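Local coordinates for N utilization substance protein B homolog (Thermotoga maritima, PDB 1TZV) that probably takes part in transcription antitermination, binding the boxA sequence of ribosomal RNA operons so that rRNA genes are transcribed, at residues R6-L10 with E106-I110; D26-L31 with I51-K55; L31-L35 with D46-Y50; D81-L85 with F122-L127; L92-I98 with H134-K139. All coordinates share one frame; numbering follows the deposited sequence. Where two conformers were deposited one is given.

How the contacts relate
All five contacts join parts of one all-helical chain. Contacts 2 and 3 are two halves of one pairing, helix 27-34 against helix 41-56, and share Leu-31; each has an apolar side bordered by a salt bridge, but contact 3 is buried and contact 2 only partly so. Contact 4, which is buried and wholly without polar bonds between its segments, lies across the chain's centre from them. Contact 1 is partly buried and touches both contact 3, through Met-8, and contact 4, through Ala-107 and Ile-110; its arginines meet two glutamates, one buried and one nearer the surface, beside aliphatic carbons. Contact 5, at the surface, relies on a lysine bound to backbone carbonyls, and Glu-95 ties it to contact 3 through Arg-49.

Contact 1 (R6-L10 with E106-I110); sequences RRMRL and EAIEI
Arg-6 reaches from helix 5-19 to two carboxylates of helix 100-114 and meets each in a different way. Its chain runs extended from CG to NE (chi2 -172°), which carries the guanidinium out to Glu-109, whose carboxylate is almost coplanar with it, the planes 19° apart. NE donates to Glu-109 OE1 over 3.0 Å, within the guanidinium plane and on the syn lone pair, whereas the neighbouring bond from NH1 to Glu-109 OE2, at 3.4 Å, is weak. A water at the same edge donates to that OE2 and accepts weakly from NH1. Glu-106 is turned steeply across the guanidinium, its plane 73° away. Its OE1 lies 2.7 Å from Arg-6 NE in a bent, weak bond, and the placing of this conformer is doubtful. Arg-9 comes in over the stem of the same glutamate: one face of its guanidinium rests on Glu-106, NH1 standing 3.3 Å from CB, while NE is paired with Glu-91 of helix 79-94. Farther along, one conformer of Leu-10 sets CD2 beside Ile-110 CG1 at 4.0 Å, the side chains running in opposite directions, and Ile-110 CD1 also meets the aliphatic CD of Arg-9. Long arginines suit segments whose axes stay 11.4 Å apart. The result is a salt-bridge network bordering an apolar seam, where the first helix of the all-helical NusB fold crosses helix 100-114.

Contact 2 (D26-L31 with I51-K55); sequences DLEQIL and IRGIK
Lys-55 bridges to Asp-26 and Glu-28, joining helix 41-56 to the N-terminal end of helix 27-34 in an antiparallel helix pair, the segment axes running at 158° to each other. Asp-26 is the N-cap of the shorter helix, a place that suits its short acidic side chain: OD2 accepts from the backbone N of Glu-28 at 2.9 Å, satisfying an N-H that has no earlier helical carbonyl to bind. The same oxygen takes a second bond, from Lys-55 NZ at 2.8 Å. The two donors arrive from opposite faces of the carboxylate, the lysine on the syn side and somewhat out of plane, the backbone N from well above it. The negative charge would probably also be stabilised by the positive end of the helix dipole. Lys-55 has its CG anti to the backbone N (chi1 -176°) and a chain bent at chi3, which brings NZ back between its acids. Below this polar rim Ile-51 points at the other helix, with Leu-31 CD2 3.8 Å from its CG1; isoleucine and leucine pack this side, where Val-12 of helix 5-19 also touches Ile-51. Leu-27 covers Ile-51 too, although its modelled distances are doubtfully short. The aliphatic part of Arg-52 crosses Glu-28 at a slant, CD lying 3.5 Å from OE2. The other oxygen, Glu-28 OE1, offers its anti lone pair to Lys-55 NZ at 2.9 Å.

Contact 3 (L31-L35 with D46-Y50); sequences LEEIL and DARRY
Arg-48 of helix 41-56 meets Glu-32, Leu-31 and Leu-35 along the length of its side chain. From CB the chain leaves beside the backbone N (chi1 -70°) and then runs extended to NE, which brings the guanidinium alongside helix 27-34. CG is the first atom to touch, 4.0 Å from Leu-31 CD2 and near Glu-32 OE2 as well; CD passes the same oxygen. NE then donates to Glu-32 OE2 over 2.8 Å in a nearly straight bond lying in the guanidinium plane, while Leu-35 CD1 approaches this nitrogen obliquely at 3.9 Å. One step beyond CZ, NH1 donates to Glu-32 OE1 at 2.9 Å, slightly tilted from the plane. Both oxygens use their syn lone pairs, and the two groups are close to coplanar, 26° apart, so the side-on pair of bonds fixes the rotation of each. The chain of Glu-32 bends at chi2, which turns the carboxylate toward the arginine. This is the second half of the antiparallel pairing of helices 27-34 and 41-56 in the NusB fold, near the end of the shorter helix, just before Leu-35. Under the salt bridge the helices pack through an alanine and two leucines. Ala-47, short enough to let a leucine lie over its backbone, has its O 3.5 Å from Leu-31 CD2. Its CB meets Leu-35 CD2 at 4.2 Å, and Met-8 of helix 5-19 packs against its backbone N.

Contact 4 (D81-L85 with F122-L127); sequences DRNVL and FVNGIL
Asp-81 and Val-123, with CA atoms 7.0 Å apart, mark the nearest backbone approach of two helical segments that run roughly the same way, their axes 10.7 Å apart and crossing at -35°. One knob-into-hole contact dominates: Leu-85 of helix 79-94 is the knob, and Phe-122, Val-123, Ile-126 and Leu-127 of helix 117-134 form the hole. Val-123 and Ile-126 were modelled in two conformers, so distances to them hold for one. Val-84 adds a compact contact beside the knob, its CG1 anti to the backbone N (chi1 164°) and 4.0 Å from Val-123 CG1; Ile-110 of helix 100-114 touches Val-84 as well, so three helices converge here in the NusB core. Asp-81 belongs to the first turn of its helix, where an acidic group probably interacts favourably with the helix dipole. Its backbone N is hydrogen-bonded to Ser-78 OG, and its OD1 touches Val-123 CG2. Leucine suits the knob because its forked tip offers two methyls to the socket. Leu-85 CD1 meets Ile-126 CD1 at 3.7 Å and lies obliquely near the Phe-122 ring, over one face of which, toward the rim, lies Ile-126 CG1. Leu-85 CD2 turns to Val-123, Ile-126 and Leu-127, 3.8 Å from Leu-127 CD2.

Contact 5 (L92-I98 with H134-K139); sequences LLFEKDI and HAPKEK
Lys-139 stretches from the C-terminal tail to the end of helix 79-94, and its ammonium group forms the tight part of this contact. The chain is fully extended beyond CG (chi3 -175°), which delivers NZ to two backbone carbonyls: it donates to Leu-92 O and to Glu-95 O, each over 2.8 Å, in both cases from above the carbonyl plane. A water whose O lies 2.7 Å from Lys-139 NZ accepts from it and donates in turn to Ile-98 O. Lysine suits the place because a long arm with several N-H groups can gather carbonyls at the helix end and in the turn that follows. Pro-136 packs next to it, CD lying 3.2 Å from Leu-92 O, while Leu-92 CD2 rests on Ala-135 CA at 4.1 Å. Leu-93 CD2 touches His-134 O. The receiving chain is a helix end followed by a type II beta turn from Glu-95 to Ile-98; Asp-97 takes the third position with phi 112°, the positive value that this turn requires. Glu-95 sends its carboxylate the other way, to Tyr-90 OH and Arg-49. The tail answers with a short 3-10 segment, 137-139, in which Lys-139 N bonds to Pro-136 O. Toward solvent the fit is looser. Lys-96 was modelled in two conformers, and one sits doubtfully close to Pro-136, so its exact geometry is uncertain; it folds back through several bent torsions to form a salt bridge with Glu-138 OE1.

Contact 1 (R6-L10 with E106-I110)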
# COMPACT_ATOMS: atom_id res chain seq x y z
N ARG A 6 8.06 -4.35 -7.71
CA ARG A 6 6.72 -4.89 -7.68
C ARG A 6 6.56 -6.06 -6.73
O ARG A 6 5.51 -6.19 -6.08
CB ARG A 6 6.27 -5.33 -9.07
CG ARG A 6 5.80 -4.20 -9.95
CD ARG A 6 5.20 -4.75 -11.23
NE ARG A 6 4.78 -3.70 -12.15
CZ ARG A 6 5.53 -3.20 -13.13
NH1 ARG A 6 5.04 -2.24 -13.91
NH2 ARG A 6 6.75 -3.67 -13.36
N ARG A 7 7.56 -6.93 -6.67
CA ARG A 7 7.48 -8.09 -5.78
C ARG A 7 7.68 -7.68 -4.32
O ARG A 7 7.02 -8.21 -3.43
CB ARG A 7 8.49 -9.17 -6.21
CG ARG A 7 8.30 -10.51 -5.50
CD ARG A 7 8.91 -11.71 -6.24
NE ARG A 7 8.59 -12.95 -5.53
CZ ARG A 7 9.40 -13.56 -4.66
NH1 ARG A 7 9.00 -14.67 -4.05
NH2 ARG A 7 10.61 -13.08 -4.43
N MET A 8 8.59 -6.74 -4.09
CA MET A 8 8.83 -6.23 -2.75
C MET A 8 7.50 -5.64 -2.25
O MET A 8 7.05 -5.97 -1.14
CB MET A 8 9.91 -5.13 -2.80
CG MET A 8 10.22 -4.41 -1.49
SD MET A 8 9.00 -3.20 -0.91
CE MET A 8 9.20 -1.90 -2.15
N ARG A 9 6.86 -4.79 -3.06
CA ARG A 9 5.61 -4.16 -2.65
C ARG A 9 4.50 -5.17 -2.45
O ARG A 9 3.66 -4.99 -1.55
CB ARG A 9 5.17 -3.11 -3.67
CG ARG A 9 4.05 -2.23 -3.14
CD ARG A 9 3.47 -1.33 -4.20
NE ARG A 9 4.38 -0.27 -4.66
CZ ARG A 9 5.01 -0.29 -5.82
NH1 ARG A 9 4.87 -1.31 -6.66
NH2 ARG A 9 5.73 0.76 -6.18
N LEU A 10 4.47 -6.22 -3.27
CA LEU A 10 3.44 -7.24 -3.10
C LEU A 10 3.60 -7.97 -1.78
O LEU A 10 2.62 -8.40 -1.18
CB LEU A 10 3.46 -8.26 -4.25
CG LEU A 10 2.61 -7.97 -5.49
CD1 LEU A 10 2.90 -9.05 -6.52
CD2 LEU A 10 1.11 -7.91 -5.14
N GLU A 106 0.95 1.16 -10.02
CA GLU A 106 1.21 -0.13 -9.39
C GLU A 106 0.12 -0.52 -8.41
O GLU A 106 -0.24 -1.69 -8.29
CB GLU A 106 2.55 -0.12 -8.66
CG GLU A 106 3.74 -0.03 -9.58
CD GLU A 106 3.67 -1.05 -10.69
OE1 GLU A 106 3.35 -2.22 -10.41
OE2 GLU A 106 3.93 -0.68 -11.86
N ALA A 107 -0.43 0.47 -7.72
CA ALA A 107 -1.48 0.21 -6.73
C ALA A 107 -2.71 -0.30 -7.51
O ALA A 107 -3.37 -1.25 -7.09
CB ALA A 107 -1.83 1.48 -5.99
N ILE A 108 -3.03 0.33 -8.63
CA ILE A 108 -4.15 -0.10 -9.46
C ILE A 108 -3.93 -1.55 -9.89
O ILE A 108 -4.88 -2.34 -9.91
CB ILE A 108 -4.28 0.80 -10.72
CG1 ILE A 108 -4.76 2.20 -10.33
CG2 ILE A 108 -5.24 0.18 -11.74
CD1 ILE A 108 -4.52 3.23 -11.45
N GLU A 109 -2.70 -1.90 -10.26
CA GLU A 109 -2.39 -3.27 -10.67
C GLU A 109 -2.73 -4.26 -9.55
O GLU A 109 -3.30 -5.33 -9.81
CB GLU A 109 -0.91 -3.44 -11.01
CG GLU A 109 -0.43 -2.88 -12.35
CD GLU A 109 1.11 -2.90 -12.48
OE1 GLU A 109 1.78 -3.60 -11.68
OE2 GLU A 109 1.66 -2.22 -13.37
N ILE A 110 -2.38 -3.93 -8.30
CA ILE A 110 -2.68 -4.84 -7.20
C ILE A 110 -4.19 -4.94 -7.01
O ILE A 110 -4.72 -6.04 -6.82
CB ILE A 110 -2.00 -4.38 -5.89
CG1 ILE A 110 -0.48 -4.38 -6.07
CG2 ILE A 110 -2.40 -5.34 -4.74
CD1 ILE A 110 0.29 -3.86 -4.82
O HOH W 1 2.71 0.10 -14.45

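Contact 2 (D26-L31 with I51-K55)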
# COMPACT_ATOMS: atom_id res chain seq x y z
N ASP A 26 1.39 -9.59 15.29
CA ASP A 26 2.14 -8.40 14.89
C ASP A 26 2.35 -8.45 13.38
O ASP A 26 2.83 -9.43 12.83
CB ASP A 26 3.49 -8.39 15.63
CG ASP A 26 4.30 -7.10 15.42
OD1 ASP A 26 5.24 -6.88 16.22
OD2 ASP A 26 4.03 -6.31 14.48
N LEU A 27 1.97 -7.36 12.72
CA LEU A 27 2.11 -7.24 11.27
C LEU A 27 3.56 -7.52 10.86
O LEU A 27 3.82 -8.10 9.80
CB LEU A 27 1.71 -5.84 10.83
CG LEU A 27 1.11 -5.73 9.43
CD1 LEU A 27 -0.36 -5.38 9.53
CD2 LEU A 27 1.84 -4.67 8.65
N GLU A 28 4.51 -7.10 11.70
CA GLU A 28 5.92 -7.33 11.39
C GLU A 28 6.25 -8.82 11.34
O GLU A 28 7.01 -9.26 10.49
CB GLU A 28 6.82 -6.65 12.41
CG GLU A 28 6.72 -5.15 12.38
CD GLU A 28 7.77 -4.50 13.26
OE1 GLU A 28 7.39 -3.70 14.15
OE2 GLU A 28 8.97 -4.80 13.08
N GLN A 29 5.68 -9.61 12.26
CA GLN A 29 5.93 -11.05 12.28
C GLN A 29 5.33 -11.72 11.06
O GLN A 29 5.91 -12.63 10.48
CB GLN A 29 5.36 -11.68 13.55
CG GLN A 29 6.33 -11.66 14.72
CD GLN A 29 7.63 -12.39 14.40
OE1 GLN A 29 7.64 -13.60 14.17
NE2 GLN A 29 8.74 -11.64 14.37
N ILE A 30 4.14 -11.26 10.66
CA ILE A 30 3.51 -11.82 9.48
C ILE A 30 4.40 -11.57 8.26
O ILE A 30 4.58 -12.45 7.44
CB ILE A 30 2.12 -11.20 9.26
CG1 ILE A 30 1.19 -11.65 10.40
CG2 ILE A 30 1.57 -11.63 7.91
CD1 ILE A 30 -0.19 -11.03 10.36
N LEU A 31 4.97 -10.36 8.15
CA LEU A 31 5.85 -10.09 7.01
C LEU A 31 7.05 -11.03 7.02
O LEU A 31 7.48 -11.51 5.97
CB LEU A 31 6.35 -8.63 7.02
CG LEU A 31 7.36 -8.31 5.91
CD1 LEU A 31 6.70 -8.42 4.54
CD2 LEU A 31 7.95 -6.93 6.10
N ILE A 51 6.27 -1.82 6.08
CA ILE A 51 5.36 -2.35 7.10
C ILE A 51 5.46 -1.57 8.40
O ILE A 51 4.44 -1.24 9.01
CB ILE A 51 5.61 -3.86 7.30
CG1 ILE A 51 4.96 -4.63 6.13
CG2 ILE A 51 5.06 -4.34 8.65
CD1 ILE A 51 3.42 -4.48 6.03
N ARG A 52 6.67 -1.22 8.83
CA ARG A 52 6.78 -0.45 10.06
C ARG A 52 6.21 0.95 9.88
O ARG A 52 5.58 1.48 10.80
CB ARG A 52 8.23 -0.40 10.53
CG ARG A 52 8.64 -1.73 11.14
CD ARG A 52 10.08 -1.77 11.62
NE ARG A 52 10.34 -0.90 12.76
CZ ARG A 52 11.52 -0.84 13.37
NH1 ARG A 52 12.51 -1.60 12.93
NH2 ARG A 52 11.71 -0.03 14.41
N GLY A 53 6.40 1.52 8.69
CA GLY A 53 5.87 2.85 8.41
C GLY A 53 4.36 2.89 8.38
O GLY A 53 3.73 3.84 8.84
N ILE A 54 3.75 1.84 7.82
CA ILE A 54 2.30 1.78 7.75
C ILE A 54 1.77 1.56 9.17
O ILE A 54 0.81 2.20 9.58
CB ILE A 54 1.86 0.65 6.80
CG1 ILE A 54 2.23 1.05 5.36
CG2 ILE A 54 0.36 0.37 6.96
CD1 ILE A 54 2.21 -0.11 4.37
N LYS A 55 2.42 0.70 9.94
CA LYS A 55 1.96 0.45 11.30
C LYS A 55 2.05 1.71 12.16
O LYS A 55 1.12 2.03 12.90
CB LYS A 55 2.77 -0.69 11.94
CG LYS A 55 2.27 -1.05 13.33
CD LYS A 55 2.78 -2.40 13.81
CE LYS A 55 4.23 -2.37 14.22
NZ LYS A 55 4.60 -3.61 14.96

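Contact 3 (L31-L35 with D46-Y50)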
# COMPACT_ATOMS: atom_id res chain seq x y z
N LEU A 31 4.97 -10.36 8.15
CA LEU A 31 5.85 -10.09 7.01
C LEU A 31 7.05 -11.03 7.02
O LEU A 31 7.48 -11.51 5.97
CB LEU A 31 6.35 -8.63 7.02
CG LEU A 31 7.36 -8.31 5.91
CD1 LEU A 31 6.70 -8.42 4.54
CD2 LEU A 31 7.95 -6.93 6.10
N GLU A 32 7.61 -11.31 8.20
CA GLU A 32 8.76 -12.22 8.27
C GLU A 32 8.46 -13.63 7.77
O GLU A 32 9.37 -14.33 7.30
CB GLU A 32 9.32 -12.28 9.70
CG GLU A 32 9.98 -10.97 10.15
CD GLU A 32 11.03 -10.45 9.18
OE1 GLU A 32 11.94 -11.22 8.78
OE2 GLU A 32 10.96 -9.27 8.81
N GLU A 33 7.21 -14.07 7.85
CA GLU A 33 6.85 -15.41 7.35
C GLU A 33 6.86 -15.39 5.82
O GLU A 33 7.18 -16.39 5.17
CB GLU A 33 5.45 -15.82 7.81
CG GLU A 33 5.25 -15.91 9.32
CD GLU A 33 3.84 -16.35 9.67
OE1 GLU A 33 2.96 -16.31 8.78
OE2 GLU A 33 3.60 -16.72 10.84
N ILE A 34 6.49 -14.24 5.25
CA ILE A 34 6.42 -14.07 3.80
C ILE A 34 7.81 -13.90 3.19
O ILE A 34 8.11 -14.48 2.14
CB ILE A 34 5.54 -12.83 3.47
CG1 ILE A 34 4.08 -13.15 3.83
CG2 ILE A 34 5.65 -12.45 2.00
CD1 ILE A 34 3.23 -11.92 4.02
N LEU A 35 8.65 -13.10 3.84
CA LEU A 35 10.00 -12.87 3.36
C LEU A 35 10.81 -14.15 3.55
O LEU A 35 10.76 -14.80 4.59
CB LEU A 35 10.67 -11.71 4.12
CG LEU A 35 10.01 -10.34 3.95
CD1 LEU A 35 10.70 -9.33 4.85
CD2 LEU A 35 10.07 -9.88 2.49
N ASP A 46 13.46 -2.95 2.43
CA ASP A 46 12.38 -2.09 1.98
C ASP A 46 11.02 -2.54 2.52
O ASP A 46 10.28 -1.73 3.06
CB ASP A 46 12.34 -2.02 0.46
CG ASP A 46 13.57 -1.36 -0.14
OD1 ASP A 46 14.24 -0.60 0.58
OD2 ASP A 46 13.84 -1.59 -1.34
N ALA A 47 10.71 -3.82 2.38
CA ALA A 47 9.42 -4.33 2.86
C ALA A 47 9.25 -4.08 4.35
O ALA A 47 8.18 -3.65 4.80
CB ALA A 47 9.28 -5.79 2.55
N ARG A 48 10.31 -4.30 5.12
CA ARG A 48 10.26 -4.06 6.56
C ARG A 48 10.01 -2.57 6.88
O ARG A 48 9.23 -2.24 7.79
CB ARG A 48 11.56 -4.54 7.24
CG ARG A 48 11.67 -6.05 7.25
CD ARG A 48 13.08 -6.53 7.64
NE ARG A 48 13.10 -7.99 7.62
CZ ARG A 48 14.16 -8.72 7.27
NH1 ARG A 48 14.08 -10.04 7.27
NH2 ARG A 48 15.29 -8.13 6.93
N ARG A 49 10.67 -1.66 6.15
CA ARG A 49 10.48 -0.24 6.37
C ARG A 49 9.02 0.14 6.06
O ARG A 49 8.37 0.90 6.81
CB ARG A 49 11.44 0.58 5.49
CG ARG A 49 11.30 2.07 5.69
CD ARG A 49 12.23 2.91 4.80
NE ARG A 49 11.91 2.79 3.38
CZ ARG A 49 12.57 2.01 2.53
NH1 ARG A 49 12.20 1.95 1.26
NH2 ARG A 49 13.62 1.31 2.94
N TYR A 50 8.50 -0.37 4.94
CA TYR A 50 7.10 -0.12 4.56
C TYR A 50 6.13 -0.57 5.66
O TYR A 50 5.26 0.19 6.09
CB TYR A 50 6.74 -0.87 3.27
CG TYR A 50 6.98 -0.14 1.96
CD1 TYR A 50 8.27 0.25 1.58
CD2 TYR A 50 5.93 0.13 1.07
CE1 TYR A 50 8.51 0.86 0.34
CE2 TYR A 50 6.15 0.76 -0.16
CZ TYR A 50 7.44 1.11 -0.52
OH TYR A 50 7.65 1.65 -1.76

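Contact 4 (D81-L85 with F122-L127)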
# COMPACT_ATOMS: atom_id res chain seq x y z
N ASP A 81 -8.99 -3.61 -1.36
CA ASP A 81 -9.01 -2.18 -1.64
C ASP A 81 -8.56 -1.34 -0.45
O ASP A 81 -7.83 -0.36 -0.62
CB ASP A 81 -10.39 -1.77 -2.11
CG ASP A 81 -10.73 -2.36 -3.47
OD1 ASP A 81 -9.79 -2.77 -4.18
OD2 ASP A 81 -11.95 -2.39 -3.80
N ARG A 82 -8.98 -1.69 0.76
CA ARG A 82 -8.56 -0.95 1.94
C ARG A 82 -7.04 -0.97 2.09
O ARG A 82 -6.39 0.07 2.33
CB ARG A 82 -9.22 -1.57 3.19
CG ARG A 82 -8.62 -1.10 4.53
CD ARG A 82 -9.49 -1.48 5.75
NE ARG A 82 -9.74 -2.91 5.82
CZ ARG A 82 -10.86 -3.49 5.40
NH1 ARG A 82 -10.98 -4.80 5.48
NH2 ARG A 82 -11.87 -2.76 4.93
N ASN A 83 -6.44 -2.14 1.93
CA ASN A 83 -5.00 -2.24 2.11
C ASN A 83 -4.19 -1.72 0.93
O ASN A 83 -3.07 -1.22 1.14
CB ASN A 83 -4.66 -3.65 2.57
CG ASN A 83 -5.19 -3.91 3.96
OD1 ASN A 83 -6.17 -4.67 4.16
ND2 ASN A 83 -4.63 -3.24 4.92
N VAL A 84 -4.72 -1.79 -0.27
CA VAL A 84 -4.02 -1.18 -1.40
C VAL A 84 -4.02 0.34 -1.14
O VAL A 84 -2.99 1.00 -1.36
CB VAL A 84 -4.74 -1.47 -2.75
CG1 VAL A 84 -4.22 -0.50 -3.85
CG2 VAL A 84 -4.47 -2.90 -3.15
N LEU A 85 -5.12 0.91 -0.68
CA LEU A 85 -5.15 2.35 -0.41
C LEU A 85 -4.18 2.72 0.70
O LEU A 85 -3.47 3.73 0.61
CB LEU A 85 -6.58 2.81 -0.09
CG LEU A 85 -7.52 2.80 -1.31
CD1 LEU A 85 -8.95 3.12 -0.84
CD2 LEU A 85 -7.08 3.83 -2.36
N PHE A 122 -11.88 2.35 -9.15
CA PHE A 122 -12.20 2.96 -7.88
C PHE A 122 -10.94 3.45 -7.16
O PHE A 122 -10.87 4.60 -6.70
CB PHE A 122 -12.93 1.97 -7.00
CG PHE A 122 -13.11 2.44 -5.60
CD1 PHE A 122 -14.09 3.37 -5.29
CD2 PHE A 122 -12.27 1.98 -4.59
CE1 PHE A 122 -14.24 3.83 -3.98
CE2 PHE A 122 -12.41 2.43 -3.29
CZ PHE A 122 -13.41 3.36 -2.99
N VAL A 123 -9.96 2.56 -7.06
CA VAL A 123 -8.69 2.87 -6.42
C VAL A 123 -8.02 4.04 -7.13
O VAL A 123 -7.51 4.96 -6.49
CB VAL A 123 -7.75 1.64 -6.46
CG1 VAL A 123 -6.34 2.04 -6.08
CG2 VAL A 123 -8.27 0.56 -5.51
N ASN A 124 -8.04 4.01 -8.47
CA ASN A 124 -7.39 5.04 -9.29
C ASN A 124 -7.98 6.40 -8.93
O ASN A 124 -7.25 7.39 -8.75
CB ASN A 124 -7.65 4.72 -10.77
CG ASN A 124 -6.81 5.56 -11.74
OD1 ASN A 124 -6.88 5.36 -12.96
ND2 ASN A 124 -6.01 6.49 -11.22
N GLY A 125 -9.30 6.46 -8.82
CA GLY A 125 -9.96 7.73 -8.52
C GLY A 125 -9.59 8.29 -7.17
O GLY A 125 -9.29 9.50 -7.03
N ILE A 126 -9.59 7.44 -6.14
CA ILE A 126 -9.24 7.90 -4.81
C ILE A 126 -7.78 8.35 -4.75
O ILE A 126 -7.47 9.42 -4.22
CB ILE A 126 -9.45 6.80 -3.76
CG1 ILE A 126 -10.92 6.41 -3.73
CG2 ILE A 126 -8.99 7.27 -2.39
CD1 ILE A 126 -11.21 5.37 -2.71
N LEU A 127 -6.88 7.54 -5.28
CA LEU A 127 -5.47 7.90 -5.25
C LEU A 127 -5.13 9.15 -6.06
O LEU A 127 -4.26 9.92 -5.64
CB LEU A 127 -4.60 6.73 -5.68
CG LEU A 127 -4.63 5.52 -4.72
CD1 LEU A 127 -3.79 4.41 -5.31
CD2 LEU A 127 -4.10 5.90 -3.34

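Contact 5 (L92-I98 with H134-K139)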
# COMPACT_ATOMS: atom_id res chain seq x y z
N LEU A 92 3.06 7.16 -1.25
CA LEU A 92 2.91 8.53 -1.75
C LEU A 92 3.52 9.55 -0.77
O LEU A 92 4.30 10.45 -1.15
CB LEU A 92 1.43 8.85 -1.88
CG LEU A 92 0.68 9.37 -3.09
CD1 LEU A 92 -0.56 8.51 -3.34
CD2 LEU A 92 0.26 10.80 -2.82
N LEU A 93 3.17 9.43 0.51
CA LEU A 93 3.63 10.38 1.51
C LEU A 93 5.05 10.23 2.00
O LEU A 93 5.73 11.24 2.24
CB LEU A 93 2.72 10.30 2.74
CG LEU A 93 1.25 10.65 2.58
CD1 LEU A 93 0.51 10.26 3.86
CD2 LEU A 93 1.12 12.14 2.29
N PHE A 94 5.51 9.00 2.14
CA PHE A 94 6.80 8.73 2.77
C PHE A 94 7.96 8.20 1.99
O PHE A 94 9.11 8.28 2.45
CB PHE A 94 6.55 7.79 3.96
CG PHE A 94 5.64 8.37 5.00
CD1 PHE A 94 6.11 9.34 5.87
CD2 PHE A 94 4.30 7.99 5.08
CE1 PHE A 94 5.26 9.91 6.82
CE2 PHE A 94 3.44 8.55 6.02
CZ PHE A 94 3.92 9.52 6.89
N GLU A 95 7.69 7.62 0.83
CA GLU A 95 8.77 7.07 0.05
C GLU A 95 9.10 8.09 -1.03
O GLU A 95 8.51 8.11 -2.10
CB GLU A 95 8.36 5.71 -0.53
CG GLU A 95 8.15 4.68 0.59
CD GLU A 95 9.45 4.27 1.27
OE1 GLU A 95 9.44 3.87 2.45
OE2 GLU A 95 10.50 4.33 0.60
N LYS A 96 10.03 8.98 -0.71
CA LYS A 96 10.45 9.98 -1.65
C LYS A 96 11.34 9.25 -2.64
O LYS A 96 12.09 8.37 -2.25
CB LYS A 96 11.25 11.09 -0.96
CG LYS A 96 10.46 11.89 0.09
CD LYS A 96 9.08 12.33 -0.42
CE LYS A 96 9.12 12.69 -1.90
NZ LYS A 96 8.37 13.92 -2.26
N ASP A 97 11.23 9.63 -3.91
CA ASP A 97 12.01 9.03 -5.01
C ASP A 97 11.09 8.24 -5.94
O ASP A 97 11.46 7.94 -7.07
CB ASP A 97 13.13 8.10 -4.53
CG ASP A 97 12.68 6.66 -4.37
OD1 ASP A 97 12.74 5.91 -5.37
OD2 ASP A 97 12.25 6.29 -3.26
N ILE A 98 9.90 7.90 -5.45
CA ILE A 98 8.94 7.15 -6.26
C ILE A 98 7.95 8.13 -6.88
O ILE A 98 7.22 8.82 -6.17
CB ILE A 98 8.14 6.12 -5.41
CG1 ILE A 98 9.10 5.21 -4.65
CG2 ILE A 98 7.24 5.29 -6.32
CD1 ILE A 98 10.03 4.39 -5.54
N HIS A 134 -1.88 15.91 -1.81
CA HIS A 134 -0.90 15.51 -0.81
C HIS A 134 0.45 15.02 -1.25
O HIS A 134 1.29 14.69 -0.41
CB HIS A 134 -1.53 14.48 0.12
CG HIS A 134 -2.65 15.05 0.92
ND1 HIS A 134 -3.97 14.97 0.52
CD2 HIS A 134 -2.64 15.79 2.05
CE1 HIS A 134 -4.72 15.64 1.38
NE2 HIS A 134 -3.94 16.15 2.31
N ALA A 135 0.68 14.94 -2.55
CA ALA A 135 1.98 14.50 -3.01
C ALA A 135 3.01 15.50 -2.49
O ALA A 135 2.84 16.73 -2.61
CB ALA A 135 2.01 14.46 -4.52
N PRO A 136 4.09 14.99 -1.89
CA PRO A 136 5.11 15.92 -1.38
C PRO A 136 5.79 16.64 -2.53
O PRO A 136 5.94 16.09 -3.64
CB PRO A 136 6.05 15.00 -0.59
CG PRO A 136 5.87 13.65 -1.26
CD PRO A 136 4.40 13.60 -1.55
N LYS A 137 6.21 17.88 -2.27
CA LYS A 137 6.84 18.68 -3.31
C LYS A 137 8.04 18.05 -4.01
O LYS A 137 8.33 18.37 -5.15
CB LYS A 137 7.20 20.06 -2.74
CG LYS A 137 8.14 20.04 -1.56
CD LYS A 137 8.28 21.43 -0.96
CE LYS A 137 9.25 21.40 0.20
NZ LYS A 137 9.33 22.72 0.88
N GLU A 138 8.75 17.14 -3.34
CA GLU A 138 9.88 16.49 -3.98
C GLU A 138 9.41 15.67 -5.20
O GLU A 138 10.21 15.29 -6.04
CB GLU A 138 10.61 15.57 -3.00
CG GLU A 138 10.93 16.23 -1.66
CD GLU A 138 9.74 16.29 -0.73
OE1 GLU A 138 9.30 15.23 -0.25
OE2 GLU A 138 9.22 17.40 -0.48
N LYS A 139 8.10 15.41 -5.29
CA LYS A 139 7.57 14.64 -6.42
C LYS A 139 6.90 15.48 -7.50
O LYS A 139 6.30 14.94 -8.43
CB LYS A 139 6.58 13.57 -5.90
CG LYS A 139 7.26 12.54 -5.05
CD LYS A 139 6.29 11.45 -4.52
CE LYS A 139 7.04 10.55 -3.58
NZ LYS A 139 6.17 9.45 -3.02
O HOH W 2 4.85 8.33 -5.03